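Local coordinates for SPbeta prophage-derived uncharacterized protein YopX (Bacillus subtilis, PDB 2I2L) that is of unknown function but is encoded by the SPbeta prophage, belongs to the YopX family and forms a homodimer of all-beta subunits, at residues S22-S27 with T32-Y37; K63-R68 with G91-D96. All coordinates share one frame; numbering follows the deposited sequence.

How the contacts relate
Nearest the N terminus, contact 1 closes a beta hairpin: strand 21-25 turns back through the short loop 26-30 onto strand 31-36, and strand 41-46 then completes a three-stranded antiparallel sheet. After strand 53-60, contact 2 opens at 63-68, which begins with strand 63-65 at the edge of a four-stranded sheet, and closes, with 22 residues between, at 91-96, within a five-stranded one. The two contacts are in series, neither nested nor crossing. Contact 1 thus links neighbours in one sheet and contact 2 packs two sheets together. Their centres are about 23 Å apart and their nearest atoms about 9 Å; both reach the second subunit.

Contact 1: residues S22-S27 with T32-Y37; sequences SLIIKS and TLKRLY
Ile24 CG1 and Lys34 CG each lie beside their own backbone N (chi1 -41° and -59°), and these first torsions bring Lys34 CG to 3.6 Å from Ile24 CG1, the two side chains crossing nearly at right angles; beyond CG the lysine chain bends again. They meet on one face of a beta hairpin, strands 21-25 and 31-36. Antiparallel pairing is documented by four backbone bonds. Around Ser22 and Lys34, Lys34 N gives to Ser22 O at 2.8 Å while Ser22 N gives to Lys34 O; around Ile24 and Thr32 the exchange is again mutual, with Thr32 N to Ile24 O more bent, at 130°. Between these hydrogen-bonded pairs sits the non-hydrogen-bonded pair Leu23 and Leu33, whose side chains lie on the other face and approach at Leu23 CD1 and Leu33 CD1, 4.3 Å. Tyr5 touches both leucines, and Trp56 packs on Leu23, so this face is turned to strands 5-8 and 53-60. Strand 21-25 also pairs antiparallel with a strand of the second subunit, which continues the sheet across the dimer interface; Thr32 OG1 is bonded to Asp46 OD1. Ser22 OG, turned by chi1 to a position between the N and the carbonyl carbon, lies against the aliphatic start of the lysine, 3.3 Å from Lys34 CB.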
ATOM      1  N   SER B  22      -3.054  -5.489 -17.421  1.00 29.47           N
ATOM      2  CA  SER B  22      -2.346  -4.258 -17.116  1.00 27.55           C
ATOM      3  C   SER B  22      -3.302  -3.328 -16.383  1.00 24.99           C
ATOM      4  O   SER B  22      -4.383  -3.028 -16.876  1.00 25.41           O
ATOM      5  CB  SER B  22      -1.840  -3.582 -18.391  1.00 29.04           C
ATOM      6  OG  SER B  22      -2.876  -2.864 -19.039  1.00 29.23           O
ATOM      7  N   LEU B  23      -2.904  -2.891 -15.194  1.00 22.53           N
ATOM      8  CA  LEU B  23      -3.704  -1.986 -14.382  1.00 19.31           C
ATOM      9  C   LEU B  23      -3.385  -0.533 -14.761  1.00 16.79           C
ATOM     10  O   LEU B  23      -2.220  -0.140 -14.835  1.00 15.03           O
ATOM     11  CB  LEU B  23      -3.386  -2.215 -12.911  1.00 20.72           C
ATOM     12  CG  LEU B  23      -4.291  -1.473 -11.935  1.00 23.22           C
ATOM     13  CD1 LEU B  23      -5.731  -1.956 -12.107  1.00 21.65           C
ATOM     14  CD2 LEU B  23      -3.797  -1.720 -10.508  1.00 24.04           C
ATOM     15  N   ILE B  24      -4.415   0.266 -14.995  1.00 14.84           N
ATOM     16  CA  ILE B  24      -4.196   1.654 -15.386  1.00 14.76           C
ATOM     17  C   ILE B  24      -4.778   2.661 -14.407  1.00 14.36           C
ATOM     18  O   ILE B  24      -5.995   2.756 -14.255  1.00 15.12           O
ATOM     19  CB  ILE B  24      -4.821   1.967 -16.790  1.00 15.59           C
ATOM     20  CG1 ILE B  24      -4.570   0.800 -17.754  1.00 15.52           C
ATOM     21  CG2 ILE B  24      -4.249   3.282 -17.340  1.00 10.64           C
ATOM     22  CD1 ILE B  24      -3.103   0.392 -17.892  1.00 18.18           C
ATOM     23  N   ILE B  25      -3.908   3.432 -13.773  1.00 14.12           N
ATOM     24  CA  ILE B  25      -4.346   4.453 -12.834  1.00 15.77           C
ATOM     25  C   ILE B  25      -4.411   5.805 -13.555  1.00 18.94           C
ATOM     26  O   ILE B  25      -3.401   6.293 -14.066  1.00 19.83           O
ATOM     27  CB  ILE B  25      -3.364   4.572 -11.654  1.00 13.27           C
ATOM     28  CG1 ILE B  25      -3.444   3.327 -10.777  1.00 10.14           C
ATOM     29  CG2 ILE B  25      -3.679   5.820 -10.850  1.00 14.26           C
ATOM     30  CD1 ILE B  25      -2.378   3.264  -9.741  1.00  6.51           C
ATOM     31  N   LYS B  26      -5.588   6.414 -13.607  1.00 21.36           N
ATOM     32  CA  LYS B  26      -5.707   7.702 -14.275  1.00 25.29           C
ATOM     33  C   LYS B  26      -5.513   8.868 -13.317  1.00 27.32           C
ATOM     34  O   LYS B  26      -5.545   8.704 -12.090  1.00 26.35           O
ATOM     35  CB  LYS B  26      -7.061   7.834 -14.973  1.00 27.43           C
ATOM     36  CG  LYS B  26      -7.000   7.731 -16.498  1.00 32.92           C
ATOM     37  CD  LYS B  26      -7.201   6.298 -17.010  1.00 37.86           C
ATOM     38  CE  LYS B  26      -7.245   6.232 -18.557  1.00 39.26           C
ATOM     39  NZ  LYS B  26      -7.678   4.880 -19.080  1.00 39.91           N
ATOM     40  N   SER B  27      -5.324  10.054 -13.892  1.00 30.47           N
ATOM     41  CA  SER B  27      -5.102  11.266 -13.114  1.00 32.72           C
ATOM     42  C   SER B  27      -6.233  11.632 -12.177  1.00 33.61           C
ATOM     43  O   SER B  27      -6.002  12.249 -11.142  1.00 32.86           O
ATOM     44  CB  SER B  27      -4.838  12.453 -14.032  1.00 33.18           C
ATOM     45  OG  SER B  27      -4.542  13.595 -13.250  1.00 35.96           O
ATOM     46  N   THR B  32      -8.361   1.199 -14.197  1.00 26.87           N
ATOM     47  CA  THR B  32      -8.991   0.344 -15.192  1.00 26.44           C
ATOM     48  C   THR B  32      -8.162  -0.895 -15.453  1.00 25.72           C
ATOM     49  O   THR B  32      -6.989  -0.798 -15.800  1.00 25.19           O
ATOM     50  CB  THR B  32      -9.128   1.066 -16.522  1.00 27.01           C
ATOM     51  OG1 THR B  32      -9.922   2.245 -16.350  1.00 28.00           O
ATOM     52  CG2 THR B  32      -9.761   0.143 -17.549  1.00 27.81           C
ATOM     53  N   LEU B  33      -8.765  -2.061 -15.302  1.00 25.91           N
ATOM     54  CA  LEU B  33      -8.029  -3.276 -15.563  1.00 27.22           C
ATOM     55  C   LEU B  33      -8.112  -3.581 -17.052  1.00 30.08           C
ATOM     56  O   LEU B  33      -9.192  -3.838 -17.569  1.00 31.40           O
ATOM     57  CB  LEU B  33      -8.607  -4.442 -14.776  1.00 24.59           C
ATOM     58  CG  LEU B  33      -7.802  -5.717 -15.016  1.00 26.64           C
ATOM     59  CD1 LEU B  33      -6.477  -5.636 -14.266  1.00 24.02           C
ATOM     60  CD2 LEU B  33      -8.601  -6.927 -14.559  1.00 28.27           C
ATOM     61  N   LYS B  34      -6.979  -3.528 -17.745  1.00 32.85           N
ATOM     62  CA  LYS B  34      -6.945  -3.834 -19.171  1.00 36.23           C
ATOM     63  C   LYS B  34      -6.351  -5.231 -19.346  1.00 38.35           C
ATOM     64  O   LYS B  34      -5.767  -5.785 -18.411  1.00 38.73           O
ATOM     65  CB  LYS B  34      -6.077  -2.827 -19.936  1.00 37.35           C
ATOM     66  CG  LYS B  34      -6.513  -1.371 -19.834  1.00 40.22           C
ATOM     67  CD  LYS B  34      -7.921  -1.162 -20.367  1.00 40.90           C
ATOM     68  CE  LYS B  34      -8.206   0.315 -20.626  1.00 40.23           C
ATOM     69  NZ  LYS B  34      -7.489   0.817 -21.831  1.00 38.51           N
ATOM     70  N   ARG B  35      -6.509  -5.793 -20.543  1.00 40.69           N
ATOM     71  CA  ARG B  35      -5.984  -7.112 -20.875  1.00 41.97           C
ATOM     72  C   ARG B  35      -5.648  -7.147 -22.364  1.00 43.45           C
ATOM     73  O   ARG B  35      -6.482  -6.831 -23.213  1.00 42.28           O
ATOM     74  CB  ARG B  35      -7.012  -8.193 -20.546  1.00 42.64           C
ATOM     75  CG  ARG B  35      -6.678  -9.558 -21.137  1.00 45.19           C
ATOM     76  CD  ARG B  35      -7.880 -10.514 -21.106  1.00 46.03           C
ATOM     77  NE  ARG B  35      -8.128 -11.089 -19.785  1.00 47.16           N
ATOM     78  CZ  ARG B  35      -7.305 -11.937 -19.165  1.00 48.58           C
ATOM     79  NH1 ARG B  35      -6.170 -12.320 -19.743  1.00 48.19           N
ATOM     80  NH2 ARG B  35      -7.613 -12.402 -17.959  1.00 48.16           N
ATOM     81  N   LEU B  36      -4.414  -7.526 -22.674  1.00 46.12           N
ATOM     82  CA  LEU B  36      -3.951  -7.601 -24.052  1.00 48.51           C
ATOM     83  C   LEU B  36      -4.278  -8.974 -24.645  1.00 51.14           C
ATOM     84  O   LEU B  36      -3.793 -10.005 -24.168  1.00 52.26           O
ATOM     85  CB  LEU B  36      -2.444  -7.333 -24.097  1.00 47.64           C
ATOM     86  CG  LEU B  36      -1.839  -6.977 -25.452  1.00 47.79           C
ATOM     87  CD1 LEU B  36      -1.939  -8.173 -26.361  1.00 49.08           C
ATOM     88  CD2 LEU B  36      -2.556  -5.783 -26.054  1.00 46.32           C
ATOM     89  N   TYR B  37      -5.097  -8.972 -25.695  1.00 54.81           N
ATOM     90  CA  TYR B  37      -5.536 -10.197 -26.367  1.00 57.84           C
ATOM     91  C   TYR B  37      -4.500 -10.696 -27.382  1.00 58.14           C
ATOM     92  O   TYR B  37      -3.681 -11.572 -27.075  1.00 58.24           O
ATOM     93  CB  TYR B  37      -6.872  -9.924 -27.050  1.00 60.35           C
ATOM     94  CG  TYR B  37      -7.847 -11.061 -26.936  1.00 64.41           C
ATOM     95  CD1 TYR B  37      -7.774 -12.157 -27.799  1.00 66.78           C
ATOM     96  CD2 TYR B  37      -8.832 -11.060 -25.951  1.00 65.69           C
ATOM     97  CE1 TYR B  37      -8.665 -13.230 -27.689  1.00 68.30           C
ATOM     98  CE2 TYR B  37      -9.724 -12.131 -25.828  1.00 68.09           C
ATOM     99  CZ  TYR B  37      -9.638 -13.208 -26.698  1.00 69.05           C
ATOM    100  OH  TYR B  37     -10.527 -14.258 -26.586  1.00 69.75           O
TER

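Contact 2: residues K63-R68 with G91-D96; sequences KFIYDR and GVFQVD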
ATOM      1  N   LYS B  63       5.425 -14.031   2.021  1.00 50.97           N
ATOM      2  CA  LYS B  63       4.222 -14.079   1.199  1.00 50.40           C
ATOM      3  C   LYS B  63       3.684 -12.668   0.952  1.00 49.50           C
ATOM      4  O   LYS B  63       3.968 -11.738   1.719  1.00 49.40           O
ATOM      5  CB  LYS B  63       3.126 -14.899   1.896  1.00 52.40           C
ATOM      6  CG  LYS B  63       3.608 -15.963   2.892  1.00 55.21           C
ATOM      7  CD  LYS B  63       4.172 -17.215   2.208  1.00 56.11           C
ATOM      8  CE  LYS B  63       4.573 -18.289   3.232  1.00 55.99           C
ATOM      9  NZ  LYS B  63       5.710 -17.883   4.117  1.00 55.14           N
ATOM     10  N   PHE B  64       2.917 -12.519  -0.128  1.00 46.85           N
ATOM     11  CA  PHE B  64       2.274 -11.253  -0.467  1.00 42.76           C
ATOM     12  C   PHE B  64       0.855 -11.376   0.084  1.00 41.31           C
ATOM     13  O   PHE B  64       0.212 -12.407  -0.097  1.00 41.35           O
ATOM     14  CB  PHE B  64       2.218 -11.063  -1.982  1.00 39.98           C
ATOM     15  CG  PHE B  64       3.147 -10.007  -2.490  1.00 38.84           C
ATOM     16  CD1 PHE B  64       4.066 -10.296  -3.500  1.00 38.09           C
ATOM     17  CD2 PHE B  64       3.118  -8.723  -1.954  1.00 36.57           C
ATOM     18  CE1 PHE B  64       4.943  -9.318  -3.967  1.00 36.90           C
ATOM     19  CE2 PHE B  64       3.985  -7.739  -2.411  1.00 37.34           C
ATOM     20  CZ  PHE B  64       4.904  -8.035  -3.421  1.00 36.96           C
ATOM     21  N   ILE B  65       0.369 -10.348   0.768  1.00 40.08           N
ATOM     22  CA  ILE B  65      -0.971 -10.399   1.332  1.00 39.43           C
ATOM     23  C   ILE B  65      -1.766  -9.188   0.848  1.00 39.08           C
ATOM     24  O   ILE B  65      -1.272  -8.059   0.889  1.00 38.54           O
ATOM     25  CB  ILE B  65      -0.907 -10.448   2.892  1.00 39.36           C
ATOM     26  CG1 ILE B  65      -2.059 -11.293   3.441  1.00 40.49           C
ATOM     27  CG2 ILE B  65      -0.994  -9.060   3.474  1.00 39.33           C
ATOM     28  CD1 ILE B  65      -1.918 -11.651   4.926  1.00 39.95           C
ATOM     29  N   TYR B  66      -2.986  -9.437   0.367  1.00 38.88           N
ATOM     30  CA  TYR B  66      -3.878  -8.388  -0.146  1.00 37.66           C
ATOM     31  C   TYR B  66      -4.945  -8.070   0.913  1.00 39.97           C
ATOM     32  O   TYR B  66      -4.615  -8.002   2.088  1.00 40.61           O
ATOM     33  CB  TYR B  66      -4.510  -8.869  -1.452  1.00 32.84           C
ATOM     34  CG  TYR B  66      -3.494  -9.253  -2.524  1.00 27.96           C
ATOM     35  CD1 TYR B  66      -3.081  -8.326  -3.494  1.00 25.11           C
ATOM     36  CD2 TYR B  66      -2.953 -10.537  -2.568  1.00 24.53           C
ATOM     37  CE1 TYR B  66      -2.166  -8.665  -4.480  1.00 21.79           C
ATOM     38  CE2 TYR B  66      -2.032 -10.892  -3.549  1.00 25.36           C
ATOM     39  CZ  TYR B  66      -1.640  -9.950  -4.507  1.00 24.88           C
ATOM     40  OH  TYR B  66      -0.736 -10.309  -5.493  1.00 21.93           O
ATOM     41  N   ASP B  67      -6.211  -7.881   0.536  1.00 44.03           N
ATOM     42  CA  ASP B  67      -7.238  -7.583   1.548  1.00 47.40           C
ATOM     43  C   ASP B  67      -8.221  -8.725   1.815  1.00 49.92           C
ATOM     44  O   ASP B  67      -9.442  -8.564   1.715  1.00 49.39           O
ATOM     45  CB  ASP B  67      -7.977  -6.323   1.152  1.00 47.72           C
ATOM     46  CG  ASP B  67      -7.050  -5.129   1.080  1.00 49.48           C
ATOM     47  OD1 ASP B  67      -6.136  -5.173   0.228  1.00 49.69           O
ATOM     48  OD2 ASP B  67      -7.222  -4.167   1.873  1.00 46.72           O
ATOM     49  N   ARG B  68      -7.658  -9.865   2.221  1.00 51.82           N
ATOM     50  CA  ARG B  68      -8.396 -11.104   2.468  1.00 52.54           C
ATOM     51  C   ARG B  68      -8.692 -11.498   3.921  1.00 51.11           C
ATOM     52  O   ARG B  68      -8.448 -10.731   4.853  1.00 51.57           O
ATOM     53  CB  ARG B  68      -7.624 -12.241   1.808  1.00 55.25           C
ATOM     54  CG  ARG B  68      -6.217 -12.357   2.342  1.00 57.33           C
ATOM     55  CD  ARG B  68      -5.184 -11.999   1.296  1.00 61.64           C
ATOM     56  NE  ARG B  68      -4.987 -13.072   0.324  1.00 64.83           N
ATOM     57  CZ  ARG B  68      -3.865 -13.255  -0.373  1.00 66.76           C
ATOM     58  NH1 ARG B  68      -2.832 -12.436  -0.208  1.00 66.02           N
ATOM     59  NH2 ARG B  68      -3.770 -14.264  -1.235  1.00 68.09           N
ATOM     60  N   GLY B  91      -2.593   3.565   6.205  1.00 40.74           N
ATOM     61  CA  GLY B  91      -1.220   3.261   5.850  1.00 38.25           C
ATOM     62  C   GLY B  91      -0.694   1.972   6.438  1.00 36.75           C
ATOM     63  O   GLY B  91       0.510   1.722   6.437  1.00 36.73           O
ATOM     64  N   VAL B  92      -1.586   1.142   6.950  1.00 36.77           N
ATOM     65  CA  VAL B  92      -1.145  -0.122   7.512  1.00 37.03           C
ATOM     66  C   VAL B  92      -2.143  -1.247   7.288  1.00 37.59           C
ATOM     67  O   VAL B  92      -3.352  -1.063   7.408  1.00 37.00           O
ATOM     68  CB  VAL B  92      -0.792   0.028   9.033  1.00 35.09           C
ATOM     69  CG1 VAL B  92      -1.560   1.190   9.639  1.00 33.76           C
ATOM     70  CG2 VAL B  92      -1.083  -1.264   9.778  1.00 32.46           C
ATOM     71  N   PHE B  93      -1.609  -2.403   6.905  1.00 40.24           N
ATOM     72  CA  PHE B  93      -2.399  -3.604   6.679  1.00 41.82           C
ATOM     73  C   PHE B  93      -2.652  -4.154   8.071  1.00 44.38           C
ATOM     74  O   PHE B  93      -1.899  -4.993   8.567  1.00 45.70           O
ATOM     75  CB  PHE B  93      -1.605  -4.619   5.852  1.00 40.08           C
ATOM     76  CG  PHE B  93      -1.629  -4.346   4.383  1.00 40.97           C
ATOM     77  CD1 PHE B  93      -2.396  -5.130   3.530  1.00 42.06           C
ATOM     78  CD2 PHE B  93      -0.925  -3.278   3.850  1.00 41.15           C
ATOM     79  CE1 PHE B  93      -2.468  -4.850   2.161  1.00 42.10           C
ATOM     80  CE2 PHE B  93      -0.993  -2.987   2.481  1.00 42.92           C
ATOM     81  CZ  PHE B  93      -1.766  -3.777   1.636  1.00 41.87           C
ATOM     82  N   GLN B  94      -3.696  -3.651   8.715  1.00 46.62           N
ATOM     83  CA  GLN B  94      -4.039  -4.087  10.056  1.00 48.67           C
ATOM     84  C   GLN B  94      -4.981  -5.281  10.041  1.00 50.77           C
ATOM     85  O   GLN B  94      -5.651  -5.549   9.040  1.00 50.20           O
ATOM     86  CB  GLN B  94      -4.672  -2.931  10.822  1.00 49.15           C
ATOM     87  CG  GLN B  94      -5.632  -2.102   9.987  1.00 50.67           C
ATOM     88  CD  GLN B  94      -6.195  -0.926  10.750  1.00 51.55           C
ATOM     89  OE1 GLN B  94      -6.947  -1.096  11.708  1.00 51.28           O
ATOM     90  NE2 GLN B  94      -5.828   0.280  10.332  1.00 52.22           N
ATOM     91  N   VAL B  95      -5.015  -5.999  11.158  1.00 53.23           N
ATOM     92  CA  VAL B  95      -5.870  -7.169  11.320  1.00 55.11           C
ATOM     93  C   VAL B  95      -6.252  -7.274  12.790  1.00 57.60           C
ATOM     94  O   VAL B  95      -5.420  -7.026  13.676  1.00 57.83           O
ATOM     95  CB  VAL B  95      -5.147  -8.465  10.900  1.00 54.36           C
ATOM     96  CG1 VAL B  95      -3.909  -8.681  11.765  1.00 53.07           C
ATOM     97  CG2 VAL B  95      -6.097  -9.642  11.021  1.00 53.81           C
ATOM     98  N   ASP B  96      -7.507  -7.633  13.054  1.00 59.63           N
ATOM     99  CA  ASP B  96      -7.970  -7.747  14.433  1.00 60.61           C
ATOM    100  C   ASP B  96      -7.221  -8.827  15.191  1.00 60.35           C
ATOM    101  O   ASP B  96      -7.091  -9.952  14.717  1.00 60.77           O
ATOM    102  CB  ASP B  96      -9.466  -8.044  14.483  1.00 62.32           C
ATOM    103  CG  ASP B  96      -9.945  -8.348  15.893  1.00 64.46           C
ATOM    104  OD1 ASP B  96      -9.583  -9.421  16.425  1.00 64.12           O
ATOM    105  OD2 ASP B  96     -10.672  -7.509  16.475  1.00 65.80           O
TER
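Phe93 points its ring into the bend where strand 63-65 gives way to residues 66-68, and the closest approaches are made by CD1 and CE1 of that ring. Tyr66 O lies at the ring edge, in its plane, 3.8 Å from Phe93 CE1, where the slightly positive aromatic hydrogens would probably suit it. Ile65 O approaches the same carbon obliquely, at 3.7 Å. The Ile65 side chain runs past the phenylalanine in the opposite direction, its CG2 branch 4.2 Å from Phe93 CD1. Asp67 crosses at about a right angle, with its carboxylate plane 51° from the ring plane and OD1 4.2 Å from Phe93 CE1. A chi1 of -81° sets Phe93 CG beside the backbone N, carrying the ring toward the 65-67 bend; the backbone here forms an inverse gamma turn, marked by a weak bond from Gln94 N to Val92 O. The ring also stacks on Phe88 of strand 81-89, while Ala58 of strand 53-60 and Val109 touch it. Ile65 reaches Val119 of strand 115-122, and the contact therefore sits where the end strand 63-65 of the four-stranded sheet abuts the five-stranded sheet.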